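Local coordinates for glycerol kinase, putative (Plasmodium falciparum, PDB 2W41), which probably phosphorylates glycerol at the expense of ATP, giving sn-glycerol 3-phosphate, as glycerol kinases of the FGGY family do, at residues B[63-68]-B[236-241]; B[78-83]-B[242-247]. All blocks are in the same frame, centred on the assembly; numbering follows the deposited sequence.

How the contacts relate
Contacts 1 and 2 hold the loop that follows strand 229-232, and the strand it leads into, against a helix and strand consecutive in the chain. Contact 1 is partly buried: Tyr241 sits inward under helix 53-74, while His237, Pro239 and Asp240 of the loop remain exposed. Contact 2 is more deeply buried and joins neighbouring strands of the sheet. Their chemistry differs accordingly: side-chain groups donate both hydrogen bonds of contact 1, whereas backbone amides donate both in contact 2. The two meet at Ile80, whose CD1 touches the Tyr241 ring at CE1, modelled rather close, and lies 3.8 Å from Ile68 CD1, so helix, loop and sheet share one apolar layer.

Contact 1 (B[63-68]-B[236-241]); sequences LMNEGI and EHVPDY
Met64 folds back at its last torsion (chi3 76°) and thereby brings CE over the ring of Tyr241, whose own first torsion (chi1 -66°, CG anti to the carbonyl carbon) directs the phenol toward helix 53-74. CE lies over the middle of the ring, 3.8 Å from its centroid, in a CH-pi contact. The sulfur is farther out above the same face, with SD 5.1 Å from the ring centroid, which makes the pair a Met-aromatic contact. Ile68, one helical turn on, brings CD1 over the opposite face, so the ring is sandwiched between two side chains of one helix. That CD1 also rests on Asp240 CB at 3.7 Å.

The phenol's polar end is satisfied by the helix backbone: Tyr241 OH donates to Met64 O at 2.7 Å, approaching from a direction tilted out of the carbonyl plane. The same carbonyl accepts a weak helical bond from Ile68 N. Nearer the surface, Asn65 ND2 donates to His237 O at 2.8 Å; the N-H points almost straight at its target (162°), which lies in the amide plane of Asn65, and the donor lies in the plane of the carbonyl. This fixes the amide's rotation and leaves OD1 beside Val238 CA at 3.5 Å and near the edge of the tyrosine ring. Val238 CG1 fills in against Met64 CB at 3.9 Å.

Leu11 and Phe24 of the sheet also touch Tyr241. The arrangement belongs to the helix-on-sheet layering of the actin-like ATPase fold, here with the Tyr241 ring of a connecting loop inserted between helix 53-74 and the sheet.

Contact 2 (B[78-83]-B[242-247]); sequences VIIKCI and LNIPIT. With EDO (1,2-ethanediol), chain Q.
Ile83 and Ile246 form a parallel beta bridge between neighbouring strands, 77-87 and 245-251, in the mixed sheet of the N-terminal actin-like ATPase domain. The bonding is the usual parallel pattern, in which one residue uses both its N-H and its C=O while its partner is straddled: Ile83 N donates to Pro245 O at 2.8 Å, and Thr247 N donates to Ile83 O, also at 2.8 Å. The second bond is the straighter, 167° at the hydrogen against 139°.

The side chain of Ile83 can be followed outward from this bridge. Its CB stands 3.7 Å from Pro245 O and also faces Ile246 CG1, a neighbour on the same face of the sheet. With CG1 placed beside the backbone N (chi1 -57°), the chain turns toward Ile244, and CG1 comes within reach of both Pro245 O and the CG2 branch of Ile244. At the tip, CD1 meets that same CG2 at 3.8 Å, the two side chains crossing at about a right angle. Ile244 thus acts as a wedge where the strands part: its other arm carries CD1 to Ile80 CB, 4.0 Å away.

Beyond this wedge, a bound ethanediol, probably from the crystallisation liquor, takes up the next amide of strand 77-87 on this side, Ile80 N donating to its O2 at 2.7 Å. At the other end, helix 447-459 adjoins the sheet: Thr247 OG1 hydrogen-bonds to Ala456 O while lying 3.3 Å from Cys82 CB.

Contact 1 (B[63-68]-B[236-241])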
loop_
_atom_site.group_PDB
_atom_site.type_symbol
_atom_site.label_atom_id
_atom_site.label_comp_id
_atom_site.label_asym_id
_atom_site.label_seq_id
_atom_site.Cartn_x
_atom_site.Cartn_y
_atom_site.Cartn_z
ATOM N N LEU B 63 23.875 34.176 22.043
ATOM C CA LEU B 63 24.273 34.169 20.637
ATOM C C LEU B 63 24.791 35.552 20.158
ATOM O O LEU B 63 25.816 35.643 19.411
ATOM C CB LEU B 63 23.092 33.742 19.783
ATOM C CG LEU B 63 22.611 32.315 19.971
ATOM C CD1 LEU B 63 21.148 32.125 19.538
ATOM C CD2 LEU B 63 23.573 31.370 19.233
ATOM N N MET B 64 24.090 36.614 20.584
ATOM C CA MET B 64 24.430 37.970 20.200
ATOM C C MET B 64 25.817 38.300 20.717
ATOM O O MET B 64 26.649 38.894 20.000
ATOM C CB MET B 64 23.396 38.960 20.711
ATOM C CG MET B 64 22.099 38.974 19.920
ATOM S SD MET B 64 20.820 40.116 20.542
ATOM C CE MET B 64 21.436 41.703 19.986
ATOM N N ASN B 65 26.103 37.885 21.953
ATOM C CA ASN B 65 27.391 38.255 22.582
ATOM C C ASN B 65 28.576 37.450 22.067
ATOM O O ASN B 65 29.657 38.007 21.905
ATOM C CB ASN B 65 27.322 38.228 24.113
ATOM C CG ASN B 65 26.524 39.380 24.683
ATOM O OD1 ASN B 65 26.557 40.516 24.193
ATOM N ND2 ASN B 65 25.813 39.096 25.740
ATOM N N GLU B 66 28.375 36.152 21.806
ATOM C CA GLU B 66 29.424 35.312 21.232
ATOM C C GLU B 66 29.716 35.635 19.751
ATOM O O GLU B 66 30.874 35.603 19.347
ATOM C CB GLU B 66 29.141 33.821 21.467
ATOM C CG GLU B 66 28.556 33.037 20.279
ATOM C CD GLU B 66 29.615 32.449 19.352
ATOM O OE1 GLU B 66 30.741 32.261 19.845
ATOM O OE2 GLU B 66 29.316 32.165 18.151
ATOM N N GLY B 67 28.680 35.946 18.964
ATOM C CA GLY B 67 28.860 36.356 17.581
ATOM C C GLY B 67 29.727 37.594 17.412
ATOM O O GLY B 67 30.605 37.633 16.560
ATOM N N ILE B 68 29.476 38.611 18.222
ATOM C CA ILE B 68 30.220 39.841 18.118
ATOM C C ILE B 68 31.653 39.705 18.593
ATOM O O ILE B 68 32.541 40.307 17.990
ATOM C CB ILE B 68 29.524 41.049 18.784
ATOM C CG1 ILE B 68 30.060 42.340 18.159
ATOM C CG2 ILE B 68 29.648 41.019 20.326
ATOM C CD1 ILE B 68 29.408 43.579 18.723
ATOM N N GLU B 236 21.195 45.552 29.100
ATOM C CA GLU B 236 22.508 45.473 29.724
ATOM C C GLU B 236 22.988 44.019 29.656
ATOM O O GLU B 236 24.046 43.650 30.188
ATOM C CB GLU B 236 22.482 46.066 31.162
ATOM C CG GLU B 236 21.500 45.389 32.181
ATOM C CD GLU B 236 20.021 45.721 31.908
ATOM O OE1 GLU B 236 19.771 46.814 31.328
ATOM O OE2 GLU B 236 19.120 44.902 32.272
ATOM N N HIS B 237 22.199 43.203 28.963
ATOM C CA HIS B 237 22.543 41.806 28.746
ATOM C C HIS B 237 23.406 41.658 27.496
ATOM O O HIS B 237 24.191 40.716 27.380
ATOM C CB HIS B 237 21.268 40.967 28.667
ATOM C CG HIS B 237 20.530 40.842 29.984
ATOM N ND1 HIS B 237 21.009 40.093 31.048
ATOM C CD2 HIS B 237 19.341 41.350 30.391
ATOM C CE1 HIS B 237 20.152 40.156 32.049
ATOM N NE2 HIS B 237 19.138 40.920 31.682
ATOM N N VAL B 238 23.252 42.605 26.569
ATOM C CA VAL B 238 24.036 42.669 25.341
ATOM C C VAL B 238 24.719 44.057 25.290
ATOM O O VAL B 238 24.302 44.936 24.527
ATOM C CB VAL B 238 23.170 42.365 24.052
ATOM C CG1 VAL B 238 22.764 40.905 23.980
ATOM C CG2 VAL B 238 21.934 43.281 23.953
ATOM N N PRO B 239 25.765 44.260 26.112
ATOM C CA PRO B 239 26.355 45.594 26.273
ATOM C C PRO B 239 26.935 46.203 24.986
ATOM O O PRO B 239 26.823 47.432 24.770
ATOM C CB PRO B 239 27.450 45.379 27.345
ATOM C CG PRO B 239 27.715 43.913 27.370
ATOM C CD PRO B 239 26.443 43.252 26.947
ATOM N N ASP B 240 27.505 45.355 24.126
ATOM C CA ASP B 240 28.103 45.816 22.872
ATOM C C ASP B 240 27.107 46.394 21.840
ATOM O O ASP B 240 27.503 47.147 20.907
ATOM C CB ASP B 240 28.926 44.700 22.264
ATOM C CG ASP B 240 30.259 44.498 22.989
ATOM O OD1 ASP B 240 30.458 45.111 24.072
ATOM O OD2 ASP B 240 31.113 43.727 22.472
ATOM N N TYR B 241 25.819 46.080 22.041
ATOM C CA TYR B 241 24.768 46.474 21.118
ATOM C C TYR B 241 24.025 47.737 21.512
ATOM O O TYR B 241 23.063 48.113 20.844
ATOM C CB TYR B 241 23.792 45.330 20.913
ATOM C CG TYR B 241 24.392 44.127 20.226
ATOM C CD1 TYR B 241 24.168 43.913 18.874
ATOM C CD2 TYR B 241 25.180 43.194 20.931
ATOM C CE1 TYR B 241 24.685 42.797 18.228
ATOM C CE2 TYR B 241 25.729 42.067 20.277
ATOM C CZ TYR B 241 25.462 41.882 18.916
ATOM O OH TYR B 241 25.967 40.803 18.223
#

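Contact 2 (B[78-83]-B[242-247])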
loop_
_atom_site.group_PDB
_atom_site.type_symbol
_atom_site.label_atom_id
_atom_site.label_comp_id
_atom_site.label_asym_id
_atom_site.label_seq_id
_atom_site.Cartn_x
_atom_site.Cartn_y
_atom_site.Cartn_z
ATOM N N VAL B 78 34.578 46.473 13.514
ATOM C CA VAL B 78 33.273 45.814 13.375
ATOM C C VAL B 78 32.127 46.819 13.584
ATOM O O VAL B 78 31.991 47.392 14.673
ATOM C CB VAL B 78 33.080 44.589 14.349
ATOM C CG1 VAL B 78 31.630 44.035 14.244
ATOM C CG2 VAL B 78 34.109 43.462 14.078
ATOM N N ILE B 79 31.292 47.035 12.561
ATOM C CA ILE B 79 30.101 47.881 12.750
ATOM C C ILE B 79 28.796 47.143 12.459
ATOM O O ILE B 79 28.534 46.747 11.311
ATOM C CB ILE B 79 30.220 49.262 12.025
ATOM C CG1 ILE B 79 31.381 50.035 12.653
ATOM C CG2 ILE B 79 28.932 50.099 12.190
ATOM C CD1 ILE B 79 31.526 51.470 12.195
ATOM N N ILE B 80 27.990 46.948 13.512
ATOM C CA ILE B 80 26.628 46.389 13.352
ATOM C C ILE B 80 25.705 47.558 13.164
ATOM O O ILE B 80 25.383 48.226 14.130
ATOM C CB ILE B 80 26.155 45.543 14.565
ATOM C CG1 ILE B 80 26.960 44.258 14.647
ATOM C CG2 ILE B 80 24.687 45.171 14.411
ATOM C CD1 ILE B 80 26.814 43.548 15.931
ATOM N N LYS B 81 25.284 47.780 11.928
ATOM C CA LYS B 81 24.558 48.966 11.533
ATOM C C LYS B 81 23.082 48.951 11.918
ATOM O O LYS B 81 22.523 50.009 12.275
ATOM C CB LYS B 81 24.693 49.183 10.020
ATOM C CG LYS B 81 26.014 49.865 9.573
ATOM C CD LYS B 81 25.879 50.307 8.080
ATOM C CE LYS B 81 27.051 51.226 7.635
ATOM N NZ LYS B 81 27.264 51.296 6.131
ATOM N N CYS B 82 22.448 47.771 11.863
ATOM C CA CYS B 82 21.024 47.642 12.200
ATOM C C CYS B 82 20.665 46.206 12.532
ATOM O O CYS B 82 21.492 45.308 12.290
ATOM C CB CYS B 82 20.161 48.188 11.054
ATOM S SG CYS B 82 20.558 47.436 9.523
ATOM N N ILE B 83 19.455 46.001 13.089
ATOM C CA ILE B 83 18.910 44.661 13.458
ATOM C C ILE B 83 17.543 44.347 12.853
ATOM O O ILE B 83 16.635 45.143 12.939
ATOM C CB ILE B 83 18.823 44.488 14.996
ATOM C CG1 ILE B 83 20.214 44.699 15.637
ATOM C CG2 ILE B 83 18.151 43.163 15.385
ATOM C CD1 ILE B 83 20.185 44.992 17.117
ATOM N N LEU B 242 24.491 48.430 22.550
ATOM C CA LEU B 242 23.805 49.600 23.043
ATOM C C LEU B 242 23.670 50.651 21.936
ATOM O O LEU B 242 24.643 51.001 21.264
ATOM C CB LEU B 242 24.510 50.160 24.272
ATOM C CG LEU B 242 23.913 51.463 24.860
ATOM C CD1 LEU B 242 22.685 51.242 25.767
ATOM C CD2 LEU B 242 24.990 52.274 25.590
ATOM N N ASN B 243 22.438 51.105 21.738
ATOM C CA ASN B 243 22.098 52.163 20.800
ATOM C C ASN B 243 22.077 51.777 19.320
ATOM O O ASN B 243 21.934 52.648 18.437
ATOM C CB ASN B 243 22.939 53.420 21.043
ATOM C CG ASN B 243 22.562 54.129 22.332
ATOM O OD1 ASN B 243 21.406 54.095 22.771
ATOM N ND2 ASN B 243 23.536 54.764 22.953
ATOM N N ILE B 244 22.191 50.473 19.056
ATOM C CA ILE B 244 21.963 49.949 17.709
ATOM C C ILE B 244 20.457 49.853 17.441
ATOM O O ILE B 244 19.653 49.468 18.342
ATOM C CB ILE B 244 22.703 48.619 17.498
ATOM C CG1 ILE B 244 24.229 48.853 17.498
ATOM C CG2 ILE B 244 22.307 48.011 16.196
ATOM C CD1 ILE B 244 25.039 47.612 17.754
ATOM N N PRO B 245 20.052 50.331 16.249
ATOM C CA PRO B 245 18.639 50.330 15.803
ATOM C C PRO B 245 18.043 48.974 15.310
ATOM O O PRO B 245 18.708 48.209 14.598
ATOM C CB PRO B 245 18.628 51.419 14.709
ATOM C CG PRO B 245 20.006 51.387 14.141
ATOM C CD PRO B 245 20.934 51.028 15.290
ATOM N N ILE B 246 16.810 48.682 15.757
ATOM C CA ILE B 246 16.011 47.549 15.279
ATOM C C ILE B 246 15.165 48.151 14.176
ATOM O O ILE B 246 14.458 49.116 14.425
ATOM C CB ILE B 246 15.131 46.943 16.380
ATOM C CG1 ILE B 246 16.001 46.350 17.477
ATOM C CG2 ILE B 246 14.199 45.886 15.800
ATOM C CD1 ILE B 246 15.188 45.750 18.633
ATOM N N THR B 247 15.241 47.627 12.954
ATOM C CA THR B 247 14.697 48.375 11.784
ATOM C C THR B 247 13.908 47.503 10.774
ATOM O O THR B 247 13.369 47.999 9.770
ATOM C CB THR B 247 15.820 49.175 11.019
ATOM O OG1 THR B 247 16.906 48.289 10.698
ATOM C CG2 THR B 247 16.336 50.380 11.863
HETATM C C1 EDO Q . 29.526 47.799 18.274
HETATM O O1 EDO Q . 30.688 47.090 17.816
HETATM C C2 EDO Q . 28.882 48.597 17.138
HETATM O O2 EDO Q . 28.644 47.725 16.029
#